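PDB 4K3Y: neuraminidase from Influenza A virus, which forms the six-bladed beta-propeller head of a neuraminidase-like surface glycoprotein from a bat influenza A virus but has no established enzymatic activity. Local coordinates for residues L9-N14 against C199-G204; R54-S59 against K94-G99; N251-T256 against F298-V303. One frame throughout, in Å; residues are numbered along the deposited sequence.

Contact 1. Residues L9-N14 against C199-G204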
# COMPACT_ATOMS: atom_id res chain seq x y z
N LEU C 9 22.13 -9.64 7.27
CA LEU C 9 22.70 -8.35 6.91
C LEU C 9 24.16 -8.24 7.33
O LEU C 9 24.53 -8.51 8.49
CB LEU C 9 21.88 -7.21 7.54
CG LEU C 9 22.22 -5.77 7.09
CD1 LEU C 9 20.95 -4.98 6.87
CD2 LEU C 9 23.13 -5.06 8.08
N VAL C 10 25.00 -7.86 6.37
CA VAL C 10 26.43 -7.71 6.61
C VAL C 10 26.95 -6.38 6.04
O VAL C 10 26.75 -6.06 4.86
CB VAL C 10 27.23 -8.93 6.10
CG1 VAL C 10 26.76 -9.33 4.71
CG2 VAL C 10 28.73 -8.63 6.11
N LEU C 11 27.59 -5.61 6.91
CA LEU C 11 28.06 -4.28 6.57
C LEU C 11 29.49 -4.34 6.04
O LEU C 11 30.25 -5.25 6.37
CB LEU C 11 28.04 -3.39 7.82
CG LEU C 11 26.72 -3.25 8.59
CD1 LEU C 11 26.96 -2.53 9.92
CD2 LEU C 11 25.68 -2.49 7.77
N GLY C 12 29.84 -3.35 5.21
CA GLY C 12 31.20 -3.20 4.73
C GLY C 12 32.18 -3.01 5.88
O GLY C 12 31.89 -2.31 6.85
N GLU C 13 33.33 -3.65 5.78
CA GLU C 13 34.36 -3.49 6.79
C GLU C 13 35.04 -2.14 6.61
O GLU C 13 35.56 -1.55 7.57
CB GLU C 13 35.37 -4.63 6.73
CG GLU C 13 34.79 -5.97 7.12
CD GLU C 13 34.37 -6.03 8.58
OE1 GLU C 13 35.01 -5.34 9.42
OE2 GLU C 13 33.40 -6.76 8.89
N ASN C 14 35.02 -1.65 5.38
CA ASN C 14 35.66 -0.37 5.09
C ASN C 14 34.71 0.76 4.68
O ASN C 14 33.93 0.64 3.72
CB ASN C 14 36.81 -0.54 4.10
CG ASN C 14 38.12 -0.83 4.80
OD1 ASN C 14 38.36 -0.37 5.92
ND2 ASN C 14 38.98 -1.60 4.14
N CYS C 199 25.59 5.08 16.81
CA CYS C 199 26.68 4.18 16.52
C CYS C 199 26.87 3.94 15.04
O CYS C 199 25.97 4.16 14.23
CB CYS C 199 26.46 2.86 17.27
SG CYS C 199 26.03 3.05 19.03
N TYR C 200 28.07 3.47 14.68
CA TYR C 200 28.34 2.97 13.33
C TYR C 200 29.31 1.80 13.43
O TYR C 200 29.99 1.63 14.43
CB TYR C 200 28.89 4.08 12.43
CG TYR C 200 30.23 4.63 12.85
CD1 TYR C 200 30.34 5.60 13.85
CD2 TYR C 200 31.40 4.20 12.23
CE1 TYR C 200 31.57 6.10 14.22
CE2 TYR C 200 32.63 4.69 12.60
CZ TYR C 200 32.71 5.65 13.59
OH TYR C 200 33.93 6.14 13.95
N TYR C 201 29.35 0.98 12.39
CA TYR C 201 30.29 -0.14 12.35
C TYR C 201 31.37 0.11 11.31
O TYR C 201 31.08 0.51 10.17
CB TYR C 201 29.55 -1.44 12.01
CG TYR C 201 30.46 -2.64 11.84
CD1 TYR C 201 30.89 -3.36 12.95
CD2 TYR C 201 30.89 -3.06 10.58
CE1 TYR C 201 31.72 -4.46 12.82
CE2 TYR C 201 31.73 -4.16 10.44
CZ TYR C 201 32.14 -4.85 11.56
OH TYR C 201 32.97 -5.95 11.45
N THR C 202 32.62 -0.13 11.69
CA THR C 202 33.67 -0.28 10.70
C THR C 202 34.88 -0.97 11.32
O THR C 202 35.08 -0.88 12.54
CB THR C 202 34.08 1.07 10.09
OG1 THR C 202 34.94 0.85 8.97
CG2 THR C 202 34.77 1.94 11.13
N SER C 203 35.65 -1.69 10.49
CA SER C 203 36.92 -2.30 10.90
C SER C 203 36.79 -3.24 12.10
O SER C 203 37.68 -3.29 12.96
CB SER C 203 37.97 -1.22 11.21
OG SER C 203 38.40 -0.55 10.04
N GLY C 204 35.68 -3.97 12.16
CA GLY C 204 35.48 -4.93 13.24
C GLY C 204 34.99 -4.37 14.56
O GLY C 204 34.71 -5.14 15.49
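Y201 and E13 meet through their polar ends: Y201 OH donates to E13 OE2 at 2.7 Å, and the carboxylate oxygen receives it on its syn lone pair. OE2 lies in the plane of the Y201 ring, at its edge, yet the carboxylate plane is turned 87° from that ring. With CG anti to its backbone N (chi1 176°), the Y201 ring is directed toward residues 9-14, and a bend at chi2 carries E13 CD toward the phenol. At the other end of the tyrosine, L11 CD1 packs on Y201 CB at 3.5 Å.

The fold is the neuraminidase beta-propeller. Residues 9-14, from the loop preceding strand 20-26, lie against the first strand, 197-202, of one four-stranded blade, and L11 N bonds N152 OD1 of the blade before it. E13 supplies its backbone as well: its carbonyl O accepts from T202 OG1 at 2.8 Å, the donor standing above the carbonyl plane, and from S203 N at 2.9 Å, in that plane and on a lone pair. One oxygen thus takes two donors where the strand passes into the turn toward strand 205-211. E13 OE1 lies 3.1 Å from G204 N in the same turn.

Contact 2. Residues R54-S59 against K94-G99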
# COMPACT_ATOMS: atom_id res chain seq x y z
N ARG C 54 14.30 3.13 7.08
CA ARG C 54 13.04 3.54 7.71
C ARG C 54 13.25 4.64 8.75
O ARG C 54 14.27 4.70 9.43
CB ARG C 54 12.27 2.36 8.34
CG ARG C 54 11.77 1.35 7.32
CD ARG C 54 10.85 0.29 7.94
NE ARG C 54 9.50 0.79 8.26
CZ ARG C 54 8.57 1.15 7.36
NH1 ARG C 54 8.84 1.09 6.05
NH2 ARG C 54 7.37 1.58 7.75
N ARG C 55 12.24 5.50 8.82
CA ARG C 55 12.17 6.60 9.78
C ARG C 55 11.31 6.13 10.95
O ARG C 55 10.08 6.07 10.85
CB ARG C 55 11.48 7.81 9.13
CG ARG C 55 11.88 9.13 9.73
CD ARG C 55 10.72 9.94 10.23
NE ARG C 55 10.33 10.99 9.28
CZ ARG C 55 9.71 12.13 9.59
NH1 ARG C 55 9.41 12.42 10.84
NH2 ARG C 55 9.40 12.99 8.63
N PHE C 56 11.96 5.80 12.06
CA PHE C 56 11.24 5.46 13.27
C PHE C 56 10.96 6.69 14.11
O PHE C 56 11.74 7.65 14.11
CB PHE C 56 12.03 4.44 14.05
CG PHE C 56 12.06 3.11 13.39
CD1 PHE C 56 12.92 2.85 12.33
CD2 PHE C 56 11.18 2.12 13.80
CE1 PHE C 56 12.92 1.63 11.72
CE2 PHE C 56 11.17 0.90 13.19
CZ PHE C 56 12.04 0.65 12.14
N PHE C 57 9.85 6.65 14.83
CA PHE C 57 9.47 7.76 15.70
C PHE C 57 8.36 7.38 16.68
O PHE C 57 7.74 6.31 16.59
CB PHE C 57 9.03 8.97 14.88
CG PHE C 57 7.83 8.72 14.02
CD1 PHE C 57 6.54 8.89 14.53
CD2 PHE C 57 7.98 8.31 12.70
CE1 PHE C 57 5.43 8.66 13.73
CE2 PHE C 57 6.86 8.07 11.90
CZ PHE C 57 5.59 8.25 12.42
N VAL C 58 8.14 8.29 17.63
CA VAL C 58 7.03 8.18 18.57
C VAL C 58 6.02 9.27 18.23
O VAL C 58 6.41 10.38 17.89
CB VAL C 58 7.53 8.29 20.03
CG1 VAL C 58 6.35 8.26 21.00
CG2 VAL C 58 8.53 7.15 20.33
N SER C 59 4.73 8.95 18.28
CA SER C 59 3.71 9.89 17.80
C SER C 59 3.22 10.83 18.90
O SER C 59 3.40 10.55 20.09
CB SER C 59 2.50 9.13 17.32
OG SER C 59 1.93 8.47 18.42
N LYS C 94 3.44 2.45 9.61
CA LYS C 94 3.48 1.09 10.16
C LYS C 94 3.55 1.21 11.67
O LYS C 94 4.47 1.83 12.22
CB LYS C 94 4.71 0.32 9.63
CG LYS C 94 5.02 -1.02 10.36
CD LYS C 94 5.77 -1.99 9.42
CE LYS C 94 6.70 -2.97 10.13
NZ LYS C 94 8.06 -3.01 9.47
N PHE C 95 2.56 0.66 12.36
CA PHE C 95 2.58 0.60 13.82
C PHE C 95 3.63 -0.41 14.28
O PHE C 95 3.82 -1.46 13.67
CB PHE C 95 1.19 0.24 14.35
CG PHE C 95 1.17 -0.13 15.80
CD1 PHE C 95 1.21 0.85 16.79
CD2 PHE C 95 1.09 -1.45 16.17
CE1 PHE C 95 1.19 0.51 18.12
CE2 PHE C 95 1.07 -1.80 17.51
CZ PHE C 95 1.12 -0.81 18.48
N GLU C 96 4.34 -0.09 15.36
CA GLU C 96 5.52 -0.87 15.72
C GLU C 96 5.50 -1.46 17.13
O GLU C 96 5.87 -2.63 17.33
CB GLU C 96 6.78 -0.03 15.49
CG GLU C 96 7.08 0.24 14.02
CD GLU C 96 7.79 -0.94 13.33
OE1 GLU C 96 7.93 -2.02 13.97
OE2 GLU C 96 8.23 -0.77 12.16
N ALA C 97 5.08 -0.66 18.10
CA ALA C 97 5.13 -1.06 19.50
C ALA C 97 4.42 -0.04 20.37
O ALA C 97 3.99 1.01 19.89
CB ALA C 97 6.59 -1.22 19.97
N VAL C 98 4.29 -0.36 21.65
CA VAL C 98 3.81 0.60 22.63
C VAL C 98 5.03 1.15 23.36
O VAL C 98 5.88 0.38 23.81
CB VAL C 98 2.89 -0.07 23.64
CG1 VAL C 98 2.06 0.98 24.38
CG2 VAL C 98 2.00 -1.07 22.94
N GLY C 99 5.12 2.47 23.45
CA GLY C 99 6.21 3.09 24.17
C GLY C 99 6.37 4.56 23.90
O GLY C 99 5.68 5.11 23.03
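R54 reaches across to K94, and its path can be traced atom by atom. CB points toward strand 94-98 and lies 3.5 Å from CE1 of the F56 ring, two residues on along its own strand. CG is set anti to the carbonyl carbon, and the chain runs on extended to CD. A bend at chi3 (74°) then places NE, which bonds the hydroxyl OG of S81 on strand 78-83. NE also lies 4.2 Å from K94 NZ, a like charge, and 4.4 Å from E96 OE2, an opposite charge but beyond salt-bridge range. At the tip the two terminal nitrogens diverge: NH1 forms a salt bridge with E52, while NH2 comes to 3.5 Å from K94 CB, an approach in which the two side chains cross at about a right angle.

E96 OE2 is the shared acceptor of this cluster. It takes a hydrogen bond from S81 OG, pairs with K94 NZ at 3.5 Å, and lies 3.5 Å from F56 CE2, with the carboxylate and ring planes 43° apart. The nearby positive groups would be expected to favour a charged carboxylate. Farther along, V58 CG1 meets the carbonyl O of G99 at 3.8 Å.

Strands 53-61 and 94-98 are second and fourth in one propeller blade, with 78-83 hydrogen-bonded between them. Their short axes accordingly stay 9.1 Å apart and run in the same general sense, turned by 56°. E96 and A97 both face V79 of strand 78-83, a classic beta bulge. From strand 111-117 of the next blade, W111 touches R54 and K94 and meets the F56 ring, while V113 touches E96. F95 and V98 of strand 94-98 pack on T24 and P23 of the second subunit.

Contact 3. Residues N251-T256 against F298-V303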
# COMPACT_ATOMS: atom_id res chain seq x y z
N ASN C 251 43.17 22.21 22.91
CA ASN C 251 43.07 20.76 22.91
C ASN C 251 43.64 20.17 24.19
O ASN C 251 44.74 20.53 24.62
CB ASN C 251 43.78 20.17 21.68
CG ASN C 251 43.10 20.55 20.38
OD1 ASN C 251 42.12 21.29 20.36
ND2 ASN C 251 43.63 20.04 19.28
N TYR C 252 42.87 19.28 24.82
CA TYR C 252 43.34 18.51 25.97
C TYR C 252 42.54 17.22 26.13
O TYR C 252 41.43 17.11 25.59
CB TYR C 252 43.35 19.34 27.26
CG TYR C 252 42.03 19.94 27.71
CD1 TYR C 252 41.02 19.15 28.28
CD2 TYR C 252 41.81 21.31 27.62
CE1 TYR C 252 39.81 19.72 28.72
CE2 TYR C 252 40.62 21.89 28.05
CZ TYR C 252 39.62 21.09 28.60
OH TYR C 252 38.45 21.69 29.02
N CYS C 253 43.08 16.25 26.86
CA CYS C 253 42.54 14.90 26.77
C CYS C 253 41.63 14.44 27.92
O CYS C 253 41.60 13.26 28.25
CB CYS C 253 43.65 13.87 26.49
SG CYS C 253 44.25 13.93 24.78
N ASP C 254 40.89 15.37 28.51
CA ASP C 254 39.85 15.01 29.48
C ASP C 254 38.67 15.96 29.43
O ASP C 254 38.60 16.85 28.57
CB ASP C 254 40.40 14.89 30.91
CG ASP C 254 41.56 15.84 31.19
OD1 ASP C 254 41.73 16.81 30.43
OD2 ASP C 254 42.28 15.59 32.18
N LYS C 255 37.74 15.77 30.36
CA LYS C 255 36.42 16.40 30.27
C LYS C 255 36.49 17.92 30.30
O LYS C 255 37.38 18.50 30.95
CB LYS C 255 35.49 15.92 31.39
CG LYS C 255 35.18 14.41 31.41
CD LYS C 255 34.59 14.03 32.77
CE LYS C 255 34.33 12.53 32.90
NZ LYS C 255 35.56 11.73 33.16
N THR C 256 35.56 18.55 29.59
CA THR C 256 35.31 19.97 29.75
C THR C 256 34.11 20.14 30.69
O THR C 256 32.96 20.20 30.27
CB THR C 256 35.04 20.64 28.41
OG1 THR C 256 36.17 20.45 27.56
CG2 THR C 256 34.79 22.14 28.59
N PHE C 298 41.31 11.47 19.14
CA PHE C 298 41.94 11.16 20.42
C PHE C 298 43.45 11.40 20.49
O PHE C 298 44.19 10.64 21.12
CB PHE C 298 41.59 9.73 20.80
CG PHE C 298 40.15 9.41 20.57
CD1 PHE C 298 39.15 10.06 21.30
CD2 PHE C 298 39.78 8.47 19.61
CE1 PHE C 298 37.81 9.77 21.08
CE2 PHE C 298 38.44 8.17 19.39
CZ PHE C 298 37.45 8.82 20.13
N SER C 299 43.89 12.46 19.81
CA SER C 299 45.21 13.04 19.99
C SER C 299 45.01 14.54 20.14
O SER C 299 43.98 15.07 19.74
CB SER C 299 46.10 12.77 18.79
OG SER C 299 47.05 13.82 18.66
N VAL C 300 45.99 15.22 20.70
CA VAL C 300 45.89 16.67 20.86
C VAL C 300 46.53 17.35 19.66
O VAL C 300 46.38 18.56 19.45
CB VAL C 300 46.57 17.11 22.15
CG1 VAL C 300 45.53 17.50 23.19
CG2 VAL C 300 47.45 15.98 22.68
N GLN C 301 47.23 16.56 18.87
CA GLN C 301 47.91 17.07 17.69
C GLN C 301 47.01 17.14 16.47
O GLN C 301 47.25 17.97 15.59
CB GLN C 301 49.17 16.24 17.38
CG GLN C 301 50.17 16.11 18.52
CD GLN C 301 50.46 14.66 18.88
OE1 GLN C 301 50.80 13.86 18.01
NE2 GLN C 301 50.29 14.32 20.16
N THR C 302 45.96 16.31 16.41
CA THR C 302 45.10 16.30 15.22
C THR C 302 44.46 17.68 14.95
O THR C 302 44.13 18.43 15.89
CB THR C 302 44.06 15.13 15.18
OG1 THR C 302 43.10 15.28 16.22
CG2 THR C 302 44.77 13.78 15.32
N VAL C 303 44.32 18.01 13.67
CA VAL C 303 44.33 19.42 13.23
C VAL C 303 43.00 20.17 13.15
O VAL C 303 42.68 20.94 14.06
CB VAL C 303 45.10 19.58 11.92
CG1 VAL C 303 45.85 20.89 11.94
CG2 VAL C 303 46.07 18.42 11.73
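N251 and V300 bring two irregular backbones together, their CA atoms 5.4 Å apart. N251 and Y252 are extended and the chain turns at C253; in the facing segment S299 is extended, and the chain bends through V300 and Q301. S299 opens the bend with an ST turn, its OG accepting from Q301 N at 2.8 Å. Both segments are surface loops of the beta-propeller: residues 251-256 belong to the long connection between strands 230-233 and 268-269, and residues 298-303 link the third and fourth strands of the next blade.

The polar link is N251 ND2 to V300 O, 3.1 Å long and nearly straight, with an N-H...O angle of 167°. N251 CG, set anti to the carbonyl carbon and beside the backbone N, starts the amide on this path. The acceptor lies 8° from the amide plane, so the N-H points at it almost within that plane; seen from the carbonyl, the donor stands 41° above the C=O plane. The other branch of the amide, OD1, accepts from G238 N, and together the two bonds fix which way round the amide sits.

V300 CG1 makes the apolar part of the contact. It rests on the N251-Y252 peptide, 3.4 Å from N251 C and 3.6 Å from Y252 N, and reaches N251 CB at 3.5 Å. C253 SG, disulfide-bonded to C236, touches V300 CG1 at 4.1 Å.

T256 OG1 donates to Y252 OH at 3.0 Å, joining residues four apart in the segment, while T256 N bonds OD1 of D216, a residue of the calcium site.

Contact 2 is nested within the chain loop closed by contact 1, and contact 3 follows both. Their centres make an open triangle: contact 1 lies 25 Å from contact 2 and 26 Å from contact 3, whereas contacts 2 and 3 are 39 Å apart on opposite sides of the chain's centre. None touches another. Contact 2 stays within the blade of strands 40-48 to 94-98. Contact 1 instead lays the N-terminal loop on the blade that starts with strand 197-202, and the connection leaving that blade's last strand, 230-233, contains 251-256. Through contact 3 this connection meets the loop between strands 286-294 and 306-311 of the following blade, so only contact 2 joins strands of one blade.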